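Local coordinates for probable tRNA pseudouridine synthase D (Methanosarcina mazei, PDB 1Z2Z), which probably isomerises uridine-13 of transfer RNA to pseudouridine, at residues Y276-I281 with A339-Y344; T138-E143 with D401-G406; A203-E208 with F219-L224; V52-R57 with K111-K116; A295-I300 with V318-V323. One frame throughout, in Å; residues are numbered along the deposited sequence.

Contact 1: residues Y276-I281 with A339-Y344; sequences YIYNII and APLPGY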
# COMPACT_ATOMS: atom_id res chain seq x y z
N TYR A 276 11.11 3.51 -2.81
CA TYR A 276 12.23 2.74 -2.33
C TYR A 276 13.15 3.63 -1.49
O TYR A 276 13.39 3.37 -0.31
CB TYR A 276 13.01 2.20 -3.51
CG TYR A 276 14.33 1.58 -3.15
CD1 TYR A 276 14.39 0.37 -2.46
CD2 TYR A 276 15.52 2.18 -3.54
CE1 TYR A 276 15.62 -0.21 -2.16
CE2 TYR A 276 16.75 1.60 -3.25
CZ TYR A 276 16.79 0.41 -2.56
OH TYR A 276 18.02 -0.15 -2.29
N ILE A 277 13.64 4.69 -2.13
CA ILE A 277 14.53 5.64 -1.47
C ILE A 277 13.87 6.18 -0.21
O ILE A 277 14.51 6.33 0.84
CB ILE A 277 14.89 6.78 -2.43
CG1 ILE A 277 15.72 6.20 -3.59
CG2 ILE A 277 15.63 7.88 -1.68
CD1 ILE A 277 15.86 7.08 -4.84
N TYR A 278 12.58 6.45 -0.31
CA TYR A 278 11.86 6.96 0.83
C TYR A 278 11.91 5.99 2.03
O TYR A 278 12.04 6.42 3.18
CB TYR A 278 10.42 7.28 0.41
CG TYR A 278 9.50 7.45 1.57
CD1 TYR A 278 8.97 6.35 2.23
CD2 TYR A 278 9.14 8.70 2.03
CE1 TYR A 278 8.12 6.49 3.30
CE2 TYR A 278 8.29 8.87 3.10
CZ TYR A 278 7.78 7.75 3.73
OH TYR A 278 6.90 7.91 4.78
N ASN A 279 11.81 4.69 1.76
CA ASN A 279 11.86 3.69 2.84
C ASN A 279 13.20 3.74 3.54
O ASN A 279 13.28 3.85 4.76
CB ASN A 279 11.65 2.28 2.27
CG ASN A 279 10.20 1.96 2.03
OD1 ASN A 279 9.86 1.30 1.05
ND2 ASN A 279 9.33 2.42 2.92
N ILE A 280 14.26 3.63 2.76
CA ILE A 280 15.61 3.67 3.31
C ILE A 280 15.71 4.86 4.25
O ILE A 280 16.03 4.70 5.43
CB ILE A 280 16.63 3.83 2.19
CG1 ILE A 280 16.38 2.76 1.13
CG2 ILE A 280 18.02 3.71 2.73
CD1 ILE A 280 17.32 2.82 -0.02
N ILE A 281 15.42 6.05 3.71
CA ILE A 281 15.48 7.29 4.48
C ILE A 281 14.74 7.21 5.81
O ILE A 281 15.27 7.61 6.84
CB ILE A 281 14.91 8.47 3.67
CG1 ILE A 281 15.87 8.83 2.53
CG2 ILE A 281 14.66 9.68 4.59
CD1 ILE A 281 15.31 9.79 1.51
N ALA A 339 9.25 13.07 4.89
CA ALA A 339 10.49 12.54 4.35
C ALA A 339 10.44 12.79 2.86
O ALA A 339 9.36 12.86 2.28
CB ALA A 339 10.60 11.06 4.63
N PRO A 340 11.59 12.89 2.21
CA PRO A 340 11.63 13.14 0.77
C PRO A 340 11.40 12.00 -0.19
O PRO A 340 11.84 10.88 0.03
CB PRO A 340 13.02 13.73 0.58
CG PRO A 340 13.83 12.93 1.54
CD PRO A 340 12.94 12.92 2.79
N LEU A 341 10.68 12.30 -1.26
CA LEU A 341 10.44 11.34 -2.31
C LEU A 341 11.18 11.99 -3.48
O LEU A 341 10.58 12.63 -4.34
CB LEU A 341 8.94 11.18 -2.59
CG LEU A 341 8.21 10.01 -1.90
CD1 LEU A 341 6.71 10.18 -1.97
CD2 LEU A 341 8.61 8.72 -2.57
N PRO A 342 12.51 11.85 -3.50
CA PRO A 342 13.43 12.39 -4.50
C PRO A 342 12.91 12.56 -5.93
O PRO A 342 12.23 11.68 -6.47
CB PRO A 342 14.63 11.43 -4.42
CG PRO A 342 14.06 10.19 -3.73
CD PRO A 342 13.18 10.81 -2.70
N GLY A 343 13.24 13.71 -6.53
CA GLY A 343 12.85 14.04 -7.90
C GLY A 343 13.81 15.09 -8.42
O GLY A 343 15.02 14.93 -8.31
N TYR A 344 13.30 16.17 -9.00
CA TYR A 344 14.19 17.22 -9.48
C TYR A 344 13.73 18.56 -8.94
O TYR A 344 14.21 19.61 -9.37
CB TYR A 344 14.22 17.24 -11.01
CG TYR A 344 12.94 17.69 -11.68
CD1 TYR A 344 12.47 18.99 -11.53
CD2 TYR A 344 12.22 16.83 -12.51
CE1 TYR A 344 11.33 19.43 -12.18
CE2 TYR A 344 11.08 17.26 -13.17
CZ TYR A 344 10.64 18.56 -13.00
OH TYR A 344 9.52 19.01 -13.67
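The helical turn Tyr-276 to Ile-281, part of helix 263-287, lies against the irregular, mostly extended chain of Ala-339 to Tyr-344, and the backbones come nearest at Tyr-278 and Leu-341, whose CA atoms are 5.6 Å apart. Ile-277, Tyr-278 and Ile-281 line one flank of the helix and meet four consecutive residues, Ala-339 to Pro-342. The Tyr-278 ring stands with CG anti to its backbone N (chi1 164°), which carries it alongside the loop. Its CE2 meets the methyl CB of Ala-339 at 3.5 Å, the approach being oblique to the ring, while the carbonyl O of Pro-340 lies at the ring edge, near its plane. At the root of the same side chain, CB touches Leu-341 CD2 at 3.8 Å. The two prolines each take one isoleucine. Pro-342 CG sits between two branches of Ile-277, 3.5 Å from CG2 and 3.8 Å from CD1, with the side chains crossing obliquely. Pro-340 CG meets Ile-281 CD1 at 3.5 Å in a similar oblique crossing. Helix 352-363 packs nearby, with Leu-361 on Ile-277, Val-360 on Ile-281 and Glu-357 on Pro-340. Tyr-278 OH bonds beyond the contact, to the backbone oxygens of Glu-387 and Asn-168, and Phe-170 meets its ring edge-to-face. The loop backbone is tied to Arg-386 and Thr-384. The helix and loop are thus joined mainly by buried apolar packing, and the tyrosine hydroxyl at its polar tip is satisfied by carbonyls beyond both segments.

Contact 2: residues T138-E143 with D401-G406; sequences TVRNIE and DELNPG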
# COMPACT_ATOMS: atom_id res chain seq x y z
N THR A 138 -6.77 -11.12 13.63
CA THR A 138 -6.44 -12.14 14.62
C THR A 138 -5.22 -12.94 14.17
O THR A 138 -5.26 -13.58 13.12
CB THR A 138 -7.60 -13.12 14.80
OG1 THR A 138 -8.72 -12.43 15.36
CG2 THR A 138 -7.18 -14.28 15.71
N VAL A 139 -4.16 -12.90 14.96
CA VAL A 139 -2.95 -13.64 14.65
C VAL A 139 -3.08 -14.93 15.47
O VAL A 139 -3.48 -14.88 16.64
CB VAL A 139 -1.66 -12.84 15.08
CG1 VAL A 139 -0.42 -13.44 14.45
CG2 VAL A 139 -1.79 -11.37 14.67
N ARG A 140 -2.78 -16.07 14.85
CA ARG A 140 -2.88 -17.39 15.51
C ARG A 140 -1.59 -18.21 15.35
O ARG A 140 -0.82 -17.98 14.43
CB ARG A 140 -4.04 -18.21 14.93
CG ARG A 140 -5.43 -17.69 15.22
CD ARG A 140 -6.47 -18.63 14.65
NE ARG A 140 -7.84 -18.16 14.85
CZ ARG A 140 -8.43 -18.03 16.03
NH1 ARG A 140 -9.67 -17.59 16.12
NH2 ARG A 140 -7.78 -18.34 17.14
N ASN A 141 -1.40 -19.18 16.25
CA ASN A 141 -0.24 -20.08 16.21
C ASN A 141 1.09 -19.44 16.61
O ASN A 141 2.13 -19.64 15.96
CB ASN A 141 -0.09 -20.70 14.82
CG ASN A 141 0.64 -22.02 14.86
OD1 ASN A 141 1.10 -22.52 13.83
ND2 ASN A 141 0.75 -22.60 16.04
N ILE A 142 1.07 -18.68 17.70
CA ILE A 142 2.26 -18.04 18.18
C ILE A 142 2.97 -18.93 19.19
O ILE A 142 2.34 -19.50 20.10
CB ILE A 142 1.94 -16.68 18.83
CG1 ILE A 142 3.21 -16.09 19.45
CG2 ILE A 142 0.84 -16.85 19.85
CD1 ILE A 142 3.03 -14.74 20.11
N GLU A 143 4.28 -19.04 19.02
CA GLU A 143 5.14 -19.85 19.88
C GLU A 143 5.23 -19.30 21.31
O GLU A 143 6.25 -19.47 21.98
CB GLU A 143 6.55 -19.94 19.28
CG GLU A 143 7.32 -18.59 19.23
CD GLU A 143 8.70 -18.69 18.57
OE1 GLU A 143 9.53 -19.52 19.02
OE2 GLU A 143 8.96 -17.94 17.60
N ASP A 401 -5.65 -19.78 21.64
CA ASP A 401 -6.43 -20.04 20.44
C ASP A 401 -6.78 -21.51 20.30
O ASP A 401 -5.92 -22.39 20.21
CB ASP A 401 -5.69 -19.55 19.19
CG ASP A 401 -4.54 -20.45 18.78
OD1 ASP A 401 -3.84 -20.94 19.70
OD2 ASP A 401 -4.34 -20.64 17.56
N GLU A 402 -8.08 -21.74 20.28
CA GLU A 402 -8.65 -23.06 20.13
C GLU A 402 -8.06 -23.78 18.91
O GLU A 402 -7.53 -24.88 19.04
CB GLU A 402 -10.16 -22.95 19.97
CG GLU A 402 -10.83 -21.83 20.80
CD GLU A 402 -10.47 -20.41 20.34
OE1 GLU A 402 -10.62 -20.09 19.13
OE2 GLU A 402 -10.05 -19.60 21.20
N LEU A 403 -8.17 -23.17 17.74
CA LEU A 403 -7.65 -23.81 16.53
C LEU A 403 -6.24 -24.35 16.63
O LEU A 403 -5.87 -25.27 15.90
CB LEU A 403 -7.71 -22.86 15.35
CG LEU A 403 -9.04 -22.64 14.63
CD1 LEU A 403 -9.95 -21.71 15.42
CD2 LEU A 403 -8.72 -22.05 13.27
N ASN A 404 -5.43 -23.78 17.52
CA ASN A 404 -4.05 -24.22 17.70
C ASN A 404 -3.76 -24.41 19.18
O ASN A 404 -3.28 -23.50 19.85
CB ASN A 404 -3.06 -23.20 17.14
CG ASN A 404 -3.24 -22.97 15.64
OD1 ASN A 404 -2.84 -23.81 14.82
ND2 ASN A 404 -3.84 -21.84 15.28
N PRO A 405 -4.04 -25.62 19.71
CA PRO A 405 -3.83 -25.97 21.11
C PRO A 405 -2.36 -25.88 21.55
O PRO A 405 -1.48 -26.47 20.92
CB PRO A 405 -4.39 -27.39 21.19
CG PRO A 405 -4.09 -27.93 19.83
CD PRO A 405 -4.46 -26.80 18.92
N GLY A 406 -2.13 -25.13 22.63
CA GLY A 406 -0.78 -24.94 23.15
C GLY A 406 -0.19 -23.61 22.72
O GLY A 406 0.74 -23.09 23.36
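A type I beta turn, Asp-401 to Asn-404, in the loop linking strands 398-400 and 408-417, folds over the end of strand 130-142, where Asn-141 and Ile-142 both face Ser-408 in a G1 beta bulge. Asn-141 takes the left-handed helical conformation there (phi 73°), and the nearest backbone approach of the two segments is at Asn-141 and Asn-404, with CA atoms 5.8 Å apart. Charge comes first. Arg-140 runs extended from CG to NE, its CG anti to the carbonyl carbon, and reaches across the turn. Its NH2 makes a long salt bridge with Glu-402 OE1 at 3.9 Å, the guanidinium and carboxylate planes standing almost perpendicular. Its stronger partner is Asp-32, which pairs with NE from outside the contact, so the guanidinium probably balances more than one acidic group. Packing sandwiches the same group and probably limits its rotation: Leu-403 CD1 lies over the centre of one face, 4.0 Å above the plane, and Thr-138 CG2 over the centre of the opposite face, 3.9 Å above it, with Asp-401 CB in plane at the edge. A second flat pair forms beside it, the amides of Asn-141 and Asn-404 stacking with planes 11° apart although their side chains cross at about a right angle. Hydrogen bonds belong to the turn itself: Asn-404 N reaches Asp-401 O at 3.1 Å and closes it. Asn-404 ND2 hydrogen-bonds to Gln-28 and, in the model, to Asp-401 OD2, and lies 3.7 Å from Arg-140 CB.

Contact 3: residues A203-E208 with F219-L224; sequences AEPFPE and FVKDTL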
# COMPACT_ATOMS: atom_id res chain seq x y z
N ALA A 203 10.44 -9.49 -18.87
CA ALA A 203 10.85 -10.79 -18.33
C ALA A 203 11.02 -10.70 -16.81
O ALA A 203 10.21 -10.08 -16.13
CB ALA A 203 12.16 -11.22 -18.98
N GLU A 204 12.07 -11.33 -16.28
CA GLU A 204 12.32 -11.32 -14.83
C GLU A 204 11.25 -12.03 -14.02
O GLU A 204 10.32 -11.40 -13.51
CB GLU A 204 12.44 -9.88 -14.31
CG GLU A 204 12.71 -9.83 -12.82
CD GLU A 204 14.19 -9.75 -12.49
OE1 GLU A 204 15.00 -10.41 -13.18
OE2 GLU A 204 14.53 -9.04 -11.52
N PRO A 205 11.38 -13.35 -13.87
CA PRO A 205 10.43 -14.18 -13.12
C PRO A 205 10.56 -14.08 -11.61
O PRO A 205 11.64 -13.81 -11.09
CB PRO A 205 10.75 -15.57 -13.63
CG PRO A 205 12.25 -15.51 -13.75
CD PRO A 205 12.45 -14.18 -14.44
N PHE A 206 9.46 -14.31 -10.90
CA PHE A 206 9.47 -14.27 -9.44
C PHE A 206 8.90 -15.56 -8.85
O PHE A 206 8.03 -16.19 -9.44
CB PHE A 206 8.67 -13.07 -8.92
CG PHE A 206 9.48 -11.80 -8.81
CD1 PHE A 206 9.17 -10.85 -7.85
CD2 PHE A 206 10.55 -11.55 -9.68
CE1 PHE A 206 9.91 -9.67 -7.74
CE2 PHE A 206 11.29 -10.38 -9.58
CZ PHE A 206 10.97 -9.44 -8.61
N PRO A 207 9.39 -15.95 -7.66
CA PRO A 207 8.95 -17.17 -6.98
C PRO A 207 7.47 -17.19 -6.60
O PRO A 207 6.98 -18.17 -6.05
CB PRO A 207 9.86 -17.23 -5.76
CG PRO A 207 10.05 -15.80 -5.43
CD PRO A 207 10.31 -15.19 -6.79
N GLU A 208 6.77 -16.10 -6.90
CA GLU A 208 5.35 -16.00 -6.58
C GLU A 208 4.50 -16.50 -7.74
O GLU A 208 3.41 -17.04 -7.56
CB GLU A 208 4.98 -14.55 -6.30
CG GLU A 208 3.58 -14.37 -5.77
CD GLU A 208 3.54 -14.47 -4.27
OE1 GLU A 208 4.25 -15.34 -3.73
OE2 GLU A 208 2.80 -13.68 -3.63
N PHE A 219 12.57 -17.45 -20.08
CA PHE A 219 12.98 -17.77 -21.43
C PHE A 219 13.53 -16.57 -22.17
O PHE A 219 14.70 -16.54 -22.54
CB PHE A 219 11.81 -18.34 -22.23
CG PHE A 219 12.19 -18.75 -23.63
CD1 PHE A 219 12.80 -19.97 -23.87
CD2 PHE A 219 11.95 -17.90 -24.71
CE1 PHE A 219 13.18 -20.34 -25.16
CE2 PHE A 219 12.33 -18.26 -26.00
CZ PHE A 219 12.94 -19.48 -26.23
N VAL A 220 12.68 -15.57 -22.39
CA VAL A 220 13.11 -14.38 -23.11
C VAL A 220 14.10 -13.54 -22.33
O VAL A 220 14.68 -12.60 -22.88
CB VAL A 220 11.90 -13.50 -23.50
CG1 VAL A 220 10.91 -14.32 -24.30
CG2 VAL A 220 11.24 -12.91 -22.26
N LYS A 221 14.31 -13.87 -21.07
CA LYS A 221 15.24 -13.12 -20.22
C LYS A 221 16.69 -13.46 -20.54
O LYS A 221 17.60 -12.69 -20.23
CB LYS A 221 14.93 -13.41 -18.75
CG LYS A 221 15.84 -12.75 -17.74
CD LYS A 221 15.13 -12.72 -16.40
CE LYS A 221 16.00 -12.16 -15.31
NZ LYS A 221 17.16 -13.05 -15.08
N ASP A 222 16.91 -14.62 -21.16
CA ASP A 222 18.26 -15.03 -21.52
C ASP A 222 18.41 -15.28 -23.03
O ASP A 222 19.48 -15.66 -23.50
CB ASP A 222 18.67 -16.28 -20.72
CG ASP A 222 17.51 -17.24 -20.46
OD1 ASP A 222 16.90 -17.71 -21.44
OD2 ASP A 222 17.21 -17.52 -19.29
N THR A 223 17.33 -15.04 -23.77
CA THR A 223 17.33 -15.23 -25.23
C THR A 223 16.84 -13.99 -25.93
O THR A 223 17.14 -13.77 -27.10
CB THR A 223 16.41 -16.38 -25.65
OG1 THR A 223 15.11 -16.17 -25.08
CG2 THR A 223 16.97 -17.71 -25.19
N LEU A 224 16.06 -13.19 -25.21
CA LEU A 224 15.50 -11.95 -25.75
C LEU A 224 14.66 -12.21 -27.00
O LEU A 224 14.45 -11.30 -27.80
CB LEU A 224 16.62 -10.95 -26.07
CG LEU A 224 17.48 -10.45 -24.90
CD1 LEU A 224 18.54 -9.50 -25.40
CD2 LEU A 224 16.60 -9.76 -23.87
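The corner of a helix-loop-helix unit is closed here: the chain leaving helix 194-202 at Ala-203 folds against the last turns of helix 213-223. The CA atoms of Ala-203 and Lys-221 are 5.3 Å apart. The Ala-203 methyl is the small knob of the joint, its CB meeting Lys-221 CB at 3.5 Å and Val-220 CG2 at 3.8 Å. Lys-221 starts with CG anti to its backbone N, runs nearly straight to CE and bends only at its last torsion. Its middle crosses Pro-205 at about a right angle, CD to CD at 3.6 Å, and its end lies alongside Glu-204, pointing the same way. The bent Glu-204 chain turns OE1 back to it, 3.9 Å from Lys-221 NZ, a long salt bridge. An alanine at Lys-221 would probably weaken the joint, losing the methylene cover of Pro-205 and the distant charge partner of Glu-204. Within the helix, Phe-219 O accepts from both Asp-222 N and Thr-223 OG1, the hydroxyl lying above the carbonyl plane. Arg-179 bonds to Glu-204 O; Pro-205 also rests on Lys-214, Arg-217 and Gln-218 of helix 213-223, while Val-220 faces Tyr-233, just beyond helix 226-232.

Contact 4: residues V52-R57 with K111-K116; sequences VELTKR and KDIELK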
# COMPACT_ATOMS: atom_id res chain seq x y z
N VAL A 52 -26.89 0.25 -0.54
CA VAL A 52 -26.90 -0.93 0.30
C VAL A 52 -25.61 -1.23 1.04
O VAL A 52 -24.52 -0.99 0.53
CB VAL A 52 -27.23 -2.16 -0.56
CG1 VAL A 52 -27.58 -3.34 0.32
CG2 VAL A 52 -28.36 -1.84 -1.52
N GLU A 53 -25.76 -1.79 2.24
CA GLU A 53 -24.60 -2.17 3.04
C GLU A 53 -24.33 -3.62 2.65
O GLU A 53 -25.17 -4.48 2.83
CB GLU A 53 -24.93 -2.11 4.52
CG GLU A 53 -23.77 -2.46 5.39
CD GLU A 53 -24.17 -2.60 6.84
OE1 GLU A 53 -24.27 -3.75 7.31
OE2 GLU A 53 -24.41 -1.56 7.49
N LEU A 54 -23.15 -3.85 2.10
CA LEU A 54 -22.73 -5.16 1.65
C LEU A 54 -21.86 -5.86 2.69
O LEU A 54 -20.88 -5.29 3.17
CB LEU A 54 -21.96 -5.01 0.34
CG LEU A 54 -21.21 -6.22 -0.24
CD1 LEU A 54 -22.18 -7.38 -0.41
CD2 LEU A 54 -20.58 -5.82 -1.58
N THR A 55 -22.24 -7.07 3.07
CA THR A 55 -21.46 -7.84 4.04
C THR A 55 -21.16 -9.12 3.32
O THR A 55 -22.07 -9.82 2.91
CB THR A 55 -22.26 -8.15 5.30
OG1 THR A 55 -22.82 -6.94 5.84
CG2 THR A 55 -21.35 -8.78 6.35
N LYS A 56 -19.88 -9.40 3.15
CA LYS A 56 -19.50 -10.59 2.42
C LYS A 56 -18.48 -11.44 3.17
O LYS A 56 -17.67 -10.94 3.94
CB LYS A 56 -18.97 -10.20 1.04
CG LYS A 56 -17.67 -9.42 1.02
CD LYS A 56 -17.36 -8.93 -0.39
CE LYS A 56 -15.87 -8.91 -0.64
NZ LYS A 56 -15.16 -8.35 0.53
N ARG A 57 -18.55 -12.74 2.95
CA ARG A 57 -17.67 -13.66 3.62
C ARG A 57 -16.91 -14.46 2.59
O ARG A 57 -17.49 -15.23 1.82
CB ARG A 57 -18.48 -14.59 4.52
CG ARG A 57 -17.64 -15.62 5.24
CD ARG A 57 -18.46 -16.43 6.24
NE ARG A 57 -17.61 -17.37 7.00
CZ ARG A 57 -16.95 -18.40 6.46
NH1 ARG A 57 -16.20 -19.17 7.23
NH2 ARG A 57 -17.05 -18.67 5.15
N LYS A 111 -25.15 -17.00 -0.80
CA LYS A 111 -24.45 -17.65 0.29
C LYS A 111 -23.25 -16.83 0.76
O LYS A 111 -22.36 -16.50 -0.03
CB LYS A 111 -24.00 -19.05 -0.12
CG LYS A 111 -23.54 -19.92 1.05
CD LYS A 111 -22.84 -21.18 0.58
CE LYS A 111 -22.23 -21.98 1.74
NZ LYS A 111 -21.02 -21.37 2.37
N ASP A 112 -23.25 -16.51 2.04
CA ASP A 112 -22.18 -15.73 2.66
C ASP A 112 -22.21 -14.28 2.18
O ASP A 112 -21.17 -13.65 1.99
CB ASP A 112 -20.82 -16.38 2.38
CG ASP A 112 -20.56 -17.63 3.26
OD1 ASP A 112 -21.27 -17.80 4.28
OD2 ASP A 112 -19.65 -18.42 2.93
N ILE A 113 -23.42 -13.77 2.00
CA ILE A 113 -23.61 -12.41 1.55
C ILE A 113 -24.83 -11.91 2.27
O ILE A 113 -25.82 -12.62 2.38
CB ILE A 113 -23.87 -12.34 0.06
CG1 ILE A 113 -22.61 -12.81 -0.69
CG2 ILE A 113 -24.30 -10.94 -0.34
CD1 ILE A 113 -21.43 -11.87 -0.55
N GLU A 114 -24.76 -10.69 2.74
CA GLU A 114 -25.86 -10.10 3.45
C GLU A 114 -26.05 -8.74 2.83
O GLU A 114 -25.08 -8.00 2.65
CB GLU A 114 -25.49 -10.01 4.92
CG GLU A 114 -26.64 -9.79 5.86
CD GLU A 114 -26.40 -10.45 7.21
OE1 GLU A 114 -25.56 -9.94 7.98
OE2 GLU A 114 -27.05 -11.48 7.48
N LEU A 115 -27.29 -8.41 2.46
CA LEU A 115 -27.61 -7.13 1.84
C LEU A 115 -28.60 -6.36 2.69
O LEU A 115 -29.66 -6.88 3.03
CB LEU A 115 -28.21 -7.37 0.45
CG LEU A 115 -27.34 -7.98 -0.64
CD1 LEU A 115 -28.14 -8.07 -1.92
CD2 LEU A 115 -26.08 -7.12 -0.87
N LYS A 116 -28.28 -5.12 3.02
CA LYS A 116 -29.17 -4.30 3.84
C LYS A 116 -29.28 -2.89 3.25
O LYS A 116 -28.28 -2.20 3.04
CB LYS A 116 -28.63 -4.23 5.28
CG LYS A 116 -28.19 -5.58 5.87
CD LYS A 116 -27.58 -5.45 7.27
CE LYS A 116 -26.96 -6.77 7.77
NZ LYS A 116 -26.14 -6.56 9.01
O HOH W 1 -22.91 -7.09 8.66
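Leu-54, Ile-113 and Leu-115, with Val-52 CG1 against Leu-115 CB, form the apolar relief. Leu-54, with CG anti to its backbone N, lies beside Leu-115 and puts CD1 3.9 Å from Leu-115 CD2 and 4.1 Å from Ile-113 CG2, so that it fits into the notch between those two methyls. Ile-113 bends its CD1 over Lys-56 CB, and Leu-64 of helix 61-72 packs on both Leu-54 and Ile-113. Strands 49-57 and 113-121 run antiparallel, the axes of segments 52-57 and 113-116 coming within 4.8 Å, in the mixed sheet that forms the core of pseudouridine synthases. Glu-53/Lys-116 and Thr-55/Glu-114 are the hydrogen-bonded pairs between these segments, the straightest bond being Glu-53 N to Lys-116 O (2.7 Å, 174°). On that face Lys-116, extended beyond CG, runs beside Glu-53, in a long salt bridge with its OE1, and a water joins Lys-116 NZ to Thr-55 OG1. Lys-56 leaves the opposite face, bonded to Thr-91, its side chain about 6 Å from that of Asp-86, the predicted nucleophile. At the strand end, Arg-57 N donates to Asp-112 O at 2.9 Å, and the extended side chain follows that of Asp-112 to a weak bond from NH2 to OD2 (3.4 Å), while its NE pairs with Glu-31. An alanine at Arg-57 would probably loosen this end, losing both salt bridges. Lys-111 NZ reaches the same Asp-112 OD2 at 3.3 Å.

Contact 5: residues A295-I300 with V318-V323; sequences AVEGDI and VTSETV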
# COMPACT_ATOMS: atom_id res chain seq x y z
N ALA A 295 9.79 17.22 16.02
CA ALA A 295 10.56 17.97 15.05
C ALA A 295 11.91 18.46 15.60
O ALA A 295 12.08 18.60 16.81
CB ALA A 295 9.73 19.16 14.54
N VAL A 296 12.86 18.70 14.70
CA VAL A 296 14.18 19.19 15.08
C VAL A 296 14.56 20.35 14.17
O VAL A 296 13.71 20.89 13.46
CB VAL A 296 15.27 18.10 14.95
CG1 VAL A 296 14.95 16.94 15.85
CG2 VAL A 296 15.40 17.66 13.50
N GLU A 297 15.82 20.74 14.17
CA GLU A 297 16.22 21.85 13.32
C GLU A 297 16.24 21.46 11.85
O GLU A 297 16.93 20.52 11.46
CB GLU A 297 17.59 22.39 13.74
CG GLU A 297 17.60 23.07 15.10
CD GLU A 297 18.97 23.61 15.46
OE1 GLU A 297 19.09 24.26 16.52
OE2 GLU A 297 19.91 23.39 14.67
N GLY A 298 15.47 22.18 11.04
CA GLY A 298 15.41 21.91 9.62
C GLY A 298 14.83 20.55 9.30
O GLY A 298 15.32 19.87 8.40
N ASP A 299 13.79 20.16 10.03
CA ASP A 299 13.13 18.87 9.85
C ASP A 299 12.18 18.83 8.64
O ASP A 299 12.06 17.80 7.98
CB ASP A 299 12.35 18.51 11.13
CG ASP A 299 12.57 17.06 11.57
OD1 ASP A 299 12.91 16.20 10.73
OD2 ASP A 299 12.39 16.76 12.77
N ILE A 300 11.51 19.96 8.34
CA ILE A 300 10.54 20.08 7.24
C ILE A 300 9.26 19.31 7.51
O ILE A 300 9.24 18.08 7.48
CB ILE A 300 11.10 19.60 5.86
CG1 ILE A 300 12.17 20.56 5.35
CG2 ILE A 300 9.98 19.56 4.82
CD1 ILE A 300 12.71 20.19 3.98
N VAL A 318 11.02 23.96 9.52
CA VAL A 318 11.28 24.30 10.92
C VAL A 318 12.73 24.74 11.14
O VAL A 318 13.65 24.17 10.55
CB VAL A 318 10.95 23.10 11.86
CG1 VAL A 318 11.49 21.82 11.27
CG2 VAL A 318 11.54 23.34 13.25
N THR A 319 12.92 25.75 11.98
CA THR A 319 14.26 26.26 12.29
C THR A 319 14.56 26.21 13.78
O THR A 319 13.79 25.64 14.56
CB THR A 319 14.46 27.71 11.80
OG1 THR A 319 13.41 28.53 12.33
CG2 THR A 319 14.46 27.79 10.28
N SER A 320 15.67 26.82 14.17
CA SER A 320 16.09 26.84 15.57
C SER A 320 15.19 27.68 16.46
O SER A 320 15.29 27.63 17.68
CB SER A 320 17.53 27.34 15.67
OG SER A 320 18.42 26.50 14.95
N GLU A 321 14.32 28.46 15.84
CA GLU A 321 13.42 29.32 16.60
C GLU A 321 11.97 28.83 16.60
O GLU A 321 11.29 28.89 17.64
CB GLU A 321 13.51 30.76 16.06
CG GLU A 321 13.39 30.89 14.54
CD GLU A 321 14.74 30.97 13.82
OE1 GLU A 321 15.61 30.09 14.03
OE2 GLU A 321 14.92 31.91 13.01
N THR A 322 11.49 28.32 15.47
CA THR A 322 10.12 27.83 15.37
C THR A 322 9.97 26.39 15.87
O THR A 322 8.86 25.87 15.98
CB THR A 322 9.59 27.91 13.92
OG1 THR A 322 10.30 26.99 13.09
CG2 THR A 322 9.77 29.32 13.37
N VAL A 323 11.10 25.76 16.18
CA VAL A 323 11.14 24.38 16.68
C VAL A 323 10.14 24.13 17.81
O VAL A 323 9.43 23.13 17.81
CB VAL A 323 12.56 24.02 17.19
CG1 VAL A 323 13.00 25.02 18.26
CG2 VAL A 323 12.58 22.60 17.76
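The plane of the Val-318 carbonyl is approached from above: Gly-298 N donates to its O at 2.7 Å, 41° out of that plane, with an N-H...O angle of only 130°. The other flat group at work is the Glu-297 carboxylate, carried on a chain extended beyond CG, whose OE1 receives a weak bond from Ser-320 OG at 2.8 Å, tip to tip, between two solvent-exposed residues. Between these polar links, the Val-318 side chain fills the hollow of the opposing turn. Its CG1, set between backbone N and carbonyl carbon (chi1 44°), meets Val-296 O at 3.3 Å and Asp-299 CB at 3.4 Å, and CG2, anti to the backbone N, reaches the same Val-296 O. Val-323 adds its CG2 over Ala-295 O. Inside the second segment, Thr-322 OG1 takes the Thr-319 N-H at 3.1 Å along an almost straight line. Asp-299 OD2 weakly accepts from Val-296 N and is also paired with Arg-285 of helix 263-287, and Met-326 of helix 323-330 packs on Val-318. The hollow that Val-318 enters is a type II beta turn from Val-296 to Asp-299, with Gly-298 at its third position, where positive phi suits glycine; it leads into the short strand 301-302 and lies against the chain that enters helix 323-330.

Along the chain contact 4 comes first, then contact 2 opens; contact 3, contact 1 and, within contact 1's span, contact 5 follow before contact 2 closes at residues 401-406. Contacts 2 and 4 belong to the same mixed sheet, their nearest atoms about 10 Å apart. Contacts 1 and 5 (nearest atoms about 6 Å) both touch helix 352-363, and helix 263-287 carries one side of contact 1 and reaches contact 5 through Arg-285. Contact 3 lies among helices 194-202 and 213-223, its centre about 29 Å from that of contact 1. Centres of contacts 4 and 5 are about 50 Å apart. Strand 130-142 pairs with the distant strand 408-417, consistent with the TruD insertion within the catalytic fold.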